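Local coordinates for protein major centromere autoantigen B (Homo sapiens, PDB 1UFI) that binds centromeric DNA and dimerises through a carboxy-terminal helical domain, whose two copies pack here as a symmetric homodimer, at the interface of chains A and B. Sequence-based numbering; all coordinates share one arbitrary frame. Chains: chain A/B, Major centromere autoantigen B.

Three patches of one two-fold symmetric interface are described, each with a twin in which the chains are exchanged. Contact 1 sets helix 30-49 of chain B against both helices of chain A. Contact 2 joins the C-terminal part of chain A helix 30-49, with A:Ala12 of helix 9-23, to chain B helix 9-24; contact 3 is mainly between the first helices, with A:Leu43 added. The C-alpha centres of contacts 2 and 3 lie about 9 Å apart, and they share A:Ala12, A:Leu43 and B:Val19. Contact 1 is about 15 Å from contact 2 and 13 Å from contact 3. Both helices of each hairpin thus serve dimerisation, giving a four-helix assembly.

Contact 1: the interface of chains A and B. Residues chain A 23, 32, 35-36; chain B 38-39, 42, 46.
A:His35 reaches across to B:Asp42 and B:His38, all three on the second helices (30-49) of the two subunits. Its CB lies 3.4 Å from B:Asp42 OD2 and also approaches methyl CD1 of B:Leu39. From there CG sits beside the backbone N (chi1 -70°), and the ring turns its ND1 edge to the aspartate. ND1 donates a hydrogen bond of 2.5 Å to B:Asp42 OD2, fairly straight at 160° about the hydrogen. The carboxylate uses the syn lone pair of OD2 and lies nearly coplanar with the imidazole, which suits the bond; the nearby carboxylate charge would probably favour a protonated ring. Farther round, CD2 and NE2 pass B:His38, whose CB stands over the centre of one imidazole face, 3.7 Å from the centroid. A:Val32 slides past the aspartate in the opposite direction, with CG2 3.9 Å from B:Asp42 CG, so an apolar side chain flanks the carboxylate. Alongside, B:Leu39 CD1 rests against a pair of chain A groups, 3.6 Å from A:Leu23 CD2 and equally close to A:Ile36 CG1. The other leucine branch, A:Leu23 CD1, faces B:Val46. The patch combines a directional polar link with leucine packing and probably helps to set the register of the CENP-B dimer.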
# COMPACT_ATOMS: atom_id res chain seq x y z
N LEU A 23 0.89 9.48 1.15
CA LEU A 23 2.16 9.37 1.82
C LEU A 23 3.15 10.42 1.35
O LEU A 23 3.79 11.05 2.19
CB LEU A 23 2.72 7.97 1.52
CG LEU A 23 3.14 7.13 2.70
CD1 LEU A 23 2.68 7.62 4.11
CD2 LEU A 23 2.86 5.63 2.36
N VAL A 32 10.74 5.29 3.77
CA VAL A 32 9.30 5.26 3.33
C VAL A 32 9.22 5.13 1.81
O VAL A 32 8.41 4.34 1.31
CB VAL A 32 8.50 6.52 3.86
CG1 VAL A 32 7.01 6.41 3.40
CG2 VAL A 32 8.61 6.54 5.37
N HIS A 35 9.87 1.61 0.90
CA HIS A 35 8.71 0.80 1.27
C HIS A 35 7.59 0.93 0.24
O HIS A 35 6.95 -0.06 -0.09
CB HIS A 35 8.18 1.24 2.61
CG HIS A 35 9.07 0.90 3.77
ND1 HIS A 35 8.94 1.50 5.00
CD2 HIS A 35 10.09 0.01 3.90
CE1 HIS A 35 9.86 1.02 5.83
NE2 HIS A 35 10.54 0.09 5.20
N ILE A 36 7.35 2.14 -0.27
CA ILE A 36 6.37 2.33 -1.35
C ILE A 36 6.77 1.54 -2.60
O ILE A 36 5.95 0.79 -3.14
CB ILE A 36 6.24 3.81 -1.71
CG1 ILE A 36 5.53 4.49 -0.57
CG2 ILE A 36 5.37 3.97 -2.98
CD1 ILE A 36 5.57 6.08 -0.71
N HIS B 38 5.35 -3.10 6.67
CA HIS B 38 6.16 -1.87 6.68
C HIS B 38 5.35 -0.65 6.24
O HIS B 38 5.40 0.41 6.88
CB HIS B 38 7.45 -1.97 5.81
CG HIS B 38 8.43 -3.02 6.25
ND1 HIS B 38 8.49 -3.53 7.53
CD2 HIS B 38 9.40 -3.66 5.56
CE1 HIS B 38 9.46 -4.41 7.62
NE2 HIS B 38 10.02 -4.52 6.43
N LEU B 39 4.62 -0.78 5.14
CA LEU B 39 3.84 0.37 4.66
C LEU B 39 2.64 0.68 5.57
O LEU B 39 2.30 1.86 5.73
CB LEU B 39 3.45 0.23 3.14
CG LEU B 39 3.19 1.51 2.34
CD1 LEU B 39 4.43 2.42 2.19
CD2 LEU B 39 2.65 1.20 0.96
N ASP B 42 4.14 2.81 8.27
CA ASP B 42 4.35 4.17 7.72
C ASP B 42 3.09 4.97 7.59
O ASP B 42 3.09 6.17 7.84
CB ASP B 42 5.01 4.16 6.32
CG ASP B 42 6.39 3.45 6.32
OD1 ASP B 42 7.06 3.42 7.38
OD2 ASP B 42 6.87 2.92 5.31
N VAL B 46 3.75 8.04 9.92
CA VAL B 46 4.01 9.30 9.20
C VAL B 46 2.91 10.29 9.55
O VAL B 46 3.17 11.47 9.80
CB VAL B 46 4.15 9.12 7.63
CG1 VAL B 46 4.13 10.43 6.86
CG2 VAL B 46 5.39 8.32 7.29

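Contact 2: the interface of chains A and B. Residues chain A 12, 39, 42-43, 46-47; chain B 19, 22-23, 28.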
# COMPACT_ATOMS: atom_id res chain seq x y z
N ALA A 12 -6.93 -2.24 -7.64
CA ALA A 12 -5.93 -2.24 -6.55
C ALA A 12 -4.83 -1.22 -6.85
O ALA A 12 -4.30 -0.52 -5.96
CB ALA A 12 -5.36 -3.63 -6.31
N LEU A 39 6.44 -2.31 -2.23
CA LEU A 39 5.05 -2.85 -2.29
C LEU A 39 4.45 -2.77 -3.70
O LEU A 39 3.76 -3.69 -4.14
CB LEU A 39 4.18 -2.21 -1.19
CG LEU A 39 2.89 -3.01 -1.03
CD1 LEU A 39 3.19 -4.40 -0.59
CD2 LEU A 39 2.01 -2.22 -0.00
N ASP A 42 5.77 -5.61 -5.65
CA ASP A 42 5.16 -6.89 -5.27
C ASP A 42 3.80 -6.96 -5.95
O ASP A 42 3.40 -8.02 -6.49
CB ASP A 42 4.94 -7.03 -3.73
CG ASP A 42 6.24 -7.13 -2.95
OD1 ASP A 42 7.24 -7.64 -3.48
OD2 ASP A 42 6.33 -6.68 -1.79
N LEU A 43 3.02 -5.86 -5.88
CA LEU A 43 1.67 -5.85 -6.46
C LEU A 43 1.72 -6.25 -7.96
O LEU A 43 0.88 -7.04 -8.38
CB LEU A 43 1.06 -4.48 -6.32
CG LEU A 43 0.48 -4.22 -4.94
CD1 LEU A 43 0.37 -2.64 -4.79
CD2 LEU A 43 -0.89 -4.88 -4.82
N VAL A 46 3.79 -10.19 -8.23
CA VAL A 46 2.91 -11.24 -7.74
C VAL A 46 1.78 -11.53 -8.72
O VAL A 46 1.40 -12.68 -8.91
CB VAL A 46 2.30 -10.89 -6.37
CG1 VAL A 46 1.11 -11.82 -5.99
CG2 VAL A 46 3.42 -10.94 -5.27
N THR A 47 1.20 -10.48 -9.28
CA THR A 47 0.13 -10.61 -10.26
C THR A 47 0.67 -11.27 -11.55
O THR A 47 0.10 -12.23 -12.02
CB THR A 47 -0.46 -9.22 -10.54
OG1 THR A 47 -1.01 -8.74 -9.30
CG2 THR A 47 -1.68 -9.30 -11.55
N VAL B 19 -5.96 -2.59 -1.06
CA VAL B 19 -4.67 -3.04 -1.62
C VAL B 19 -4.22 -4.30 -0.89
O VAL B 19 -3.79 -5.29 -1.51
CB VAL B 19 -3.53 -1.96 -1.53
CG1 VAL B 19 -2.14 -2.64 -1.84
CG2 VAL B 19 -3.76 -0.75 -2.46
N TYR B 22 -6.40 -7.27 -1.73
CA TYR B 22 -5.89 -7.83 -3.01
C TYR B 22 -4.65 -8.73 -2.88
O TYR B 22 -4.61 -9.89 -3.35
CB TYR B 22 -5.58 -6.68 -4.01
CG TYR B 22 -5.06 -7.20 -5.35
CD1 TYR B 22 -5.94 -7.71 -6.27
CD2 TYR B 22 -3.69 -7.17 -5.64
CE1 TYR B 22 -5.48 -8.21 -7.51
CE2 TYR B 22 -3.18 -7.67 -6.89
CZ TYR B 22 -4.12 -8.17 -7.81
OH TYR B 22 -3.65 -8.64 -9.02
N LEU B 23 -3.59 -8.18 -2.31
CA LEU B 23 -2.35 -8.94 -2.18
C LEU B 23 -2.52 -10.28 -1.42
O LEU B 23 -1.90 -11.29 -1.77
CB LEU B 23 -1.35 -8.05 -1.44
CG LEU B 23 0.06 -7.88 -1.91
CD1 LEU B 23 0.26 -8.22 -3.35
CD2 LEU B 23 0.43 -6.43 -1.54
N ILE B 28 1.14 -15.33 -0.63
CA ILE B 28 2.35 -14.53 -0.69
C ILE B 28 3.31 -15.05 0.36
O ILE B 28 2.87 -15.61 1.37
CB ILE B 28 2.04 -13.01 -0.52
CG1 ILE B 28 1.16 -12.77 0.71
CG2 ILE B 28 1.31 -12.45 -1.77
CD1 ILE B 28 1.17 -11.33 1.16
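The hydroxyl OG1 of A:Thr47 meets the phenol of B:Tyr22 and a carbonyl of its own helix, tying together the antiparallel helical hairpins of the CENP-B dimerisation domain. OG1 and B:Tyr22 OH form a 2.7 Å hydrogen bond whose donor is not decided. The same oxygen donates to A:Leu43 O at 2.7 Å, one turn back in helix 30-49, nearly along the C=O axis (179°). This internal bond helps to fix the threonine rotation (chi1 -62°), and OG1 comes to the tyrosine in the plane of the ring, at its edge. B:Tyr22 extends away from helix 9-24 with CG anti to the backbone N (chi1 -180°), which carries the phenol out to the threonine. Nearer its root, the ring packs against chain A: A:Ala12 CB lies 3.7 Å from CG, and A:Leu43 CD2 is equally close to CD2. Both methyls of A:Leu43 touch B:Val19 CG1 at 3.9 Å, and CD2 also rests against B:Leu23 CD1. The second methyl of B:Leu23, CD2, touches A:Leu43 CD2 as well and lies 3.6 Å from A:Leu39 CD1, one turn earlier in helix 30-49. B:Val19 CG2 rests 3.5 Å from the carbonyl oxygen of A:Ala12.

Contact 3: the interface of chains A and B. Residues chain A 12, 15-16, 19, 43; chain B 15-16, 18-19.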
# COMPACT_ATOMS: atom_id res chain seq x y z
N ALA A 12 -6.93 -2.24 -7.64
CA ALA A 12 -5.93 -2.24 -6.55
C ALA A 12 -4.83 -1.22 -6.85
O ALA A 12 -4.30 -0.52 -5.96
CB ALA A 12 -5.36 -3.63 -6.31
N TYR A 15 -6.04 2.35 -6.31
CA TYR A 15 -6.02 2.55 -4.81
C TYR A 15 -4.60 2.76 -4.33
O TYR A 15 -4.32 3.62 -3.55
CB TYR A 15 -6.60 1.34 -4.13
CG TYR A 15 -8.05 1.03 -4.53
CD1 TYR A 15 -8.87 2.01 -5.09
CD2 TYR A 15 -8.56 -0.23 -4.31
CE1 TYR A 15 -10.21 1.70 -5.47
CE2 TYR A 15 -9.87 -0.53 -4.67
CZ TYR A 15 -10.66 0.41 -5.22
OH TYR A 15 -11.95 0.00 -5.52
N PHE A 16 -3.67 1.93 -4.79
CA PHE A 16 -2.28 2.12 -4.42
C PHE A 16 -1.69 3.48 -4.83
O PHE A 16 -0.91 4.11 -4.06
CB PHE A 16 -1.40 0.98 -5.02
CG PHE A 16 -0.00 1.04 -4.47
CD1 PHE A 16 1.02 1.66 -5.15
CD2 PHE A 16 0.21 0.56 -3.16
CE1 PHE A 16 2.30 1.78 -4.53
CE2 PHE A 16 1.48 0.62 -2.57
CZ PHE A 16 2.50 1.28 -3.26
N VAL A 19 -2.85 5.77 -2.17
CA VAL A 19 -1.97 5.57 -0.98
C VAL A 19 -0.62 6.32 -1.17
O VAL A 19 -0.15 6.98 -0.21
CB VAL A 19 -1.68 4.04 -0.69
CG1 VAL A 19 -0.65 3.91 0.45
CG2 VAL A 19 -2.96 3.25 -0.42
N LEU A 43 3.02 -5.86 -5.88
CA LEU A 43 1.67 -5.85 -6.46
C LEU A 43 1.72 -6.25 -7.96
O LEU A 43 0.88 -7.04 -8.38
CB LEU A 43 1.06 -4.48 -6.32
CG LEU A 43 0.48 -4.22 -4.94
CD1 LEU A 43 0.37 -2.64 -4.79
CD2 LEU A 43 -0.89 -4.88 -4.82
N TYR B 15 -8.11 2.73 1.08
CA TYR B 15 -7.43 2.32 -0.17
C TYR B 15 -6.37 1.28 0.18
O TYR B 15 -6.25 0.25 -0.49
CB TYR B 15 -6.74 3.52 -0.78
CG TYR B 15 -7.64 4.57 -1.40
CD1 TYR B 15 -7.44 5.93 -1.17
CD2 TYR B 15 -8.68 4.18 -2.29
CE1 TYR B 15 -8.25 6.88 -1.79
CE2 TYR B 15 -9.46 5.11 -2.89
CZ TYR B 15 -9.25 6.45 -2.62
OH TYR B 15 -10.02 7.37 -3.23
N PHE B 16 -5.60 1.53 1.25
CA PHE B 16 -4.60 0.55 1.69
C PHE B 16 -5.24 -0.80 2.06
O PHE B 16 -4.70 -1.82 1.70
CB PHE B 16 -3.73 1.06 2.84
CG PHE B 16 -2.64 0.07 3.21
CD1 PHE B 16 -1.47 -0.00 2.44
CD2 PHE B 16 -2.84 -0.83 4.24
CE1 PHE B 16 -0.48 -1.02 2.76
CE2 PHE B 16 -1.88 -1.77 4.58
CZ PHE B 16 -0.70 -1.85 3.81
N MET B 18 -7.86 -2.22 0.92
CA MET B 18 -8.27 -2.89 -0.32
C MET B 18 -7.04 -3.38 -1.07
O MET B 18 -7.04 -4.51 -1.59
CB MET B 18 -9.15 -1.95 -1.14
CG MET B 18 -10.63 -1.85 -0.50
SD MET B 18 -11.79 -0.97 -1.46
CE MET B 18 -11.01 0.74 -1.56
N VAL B 19 -5.96 -2.59 -1.06
CA VAL B 19 -4.67 -3.04 -1.62
C VAL B 19 -4.22 -4.30 -0.89
O VAL B 19 -3.79 -5.29 -1.51
CB VAL B 19 -3.53 -1.96 -1.53
CG1 VAL B 19 -2.14 -2.64 -1.84
CG2 VAL B 19 -3.76 -0.75 -2.46
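A:Tyr15 lays its ring against B:Met18 and B:Tyr15 where the first helices of the two CENP-B dimerisation domains pack together about the two-fold axis. The methionine methyl CE stands over one ring face, offset toward the rim and 3.5 Å from CE2. B:Met18 bends at its third torsion (chi3 -61°), bringing CE round over the aromatic surface while its CB also approaches CD2 of the same ring. On the same side of the ring plane, nearer the root of the ring, CD1 of A:Tyr15 meets CD2 of B:Tyr15 at 3.5 Å, and the two tyrosine side chains cross at about a right angle. Behind the rings, the valines of the two helices fit against the partner backbone. B:Val19 CG2 lies 3.8 Å from A:Phe16 CA, and A:Val19 CG2 matches it at the same separation from B:Phe16 CA. A:Val19 CG2 also touches B:Tyr15 CB, 3.8 Å away, just as B:Val19 CG2 approaches A:Tyr15 CB at 3.9 Å. In both valines CG1 is anti to the backbone N (chi1 167° in B:Val19), and CG2, beside that nitrogen, is thereby pointed at the partner helix.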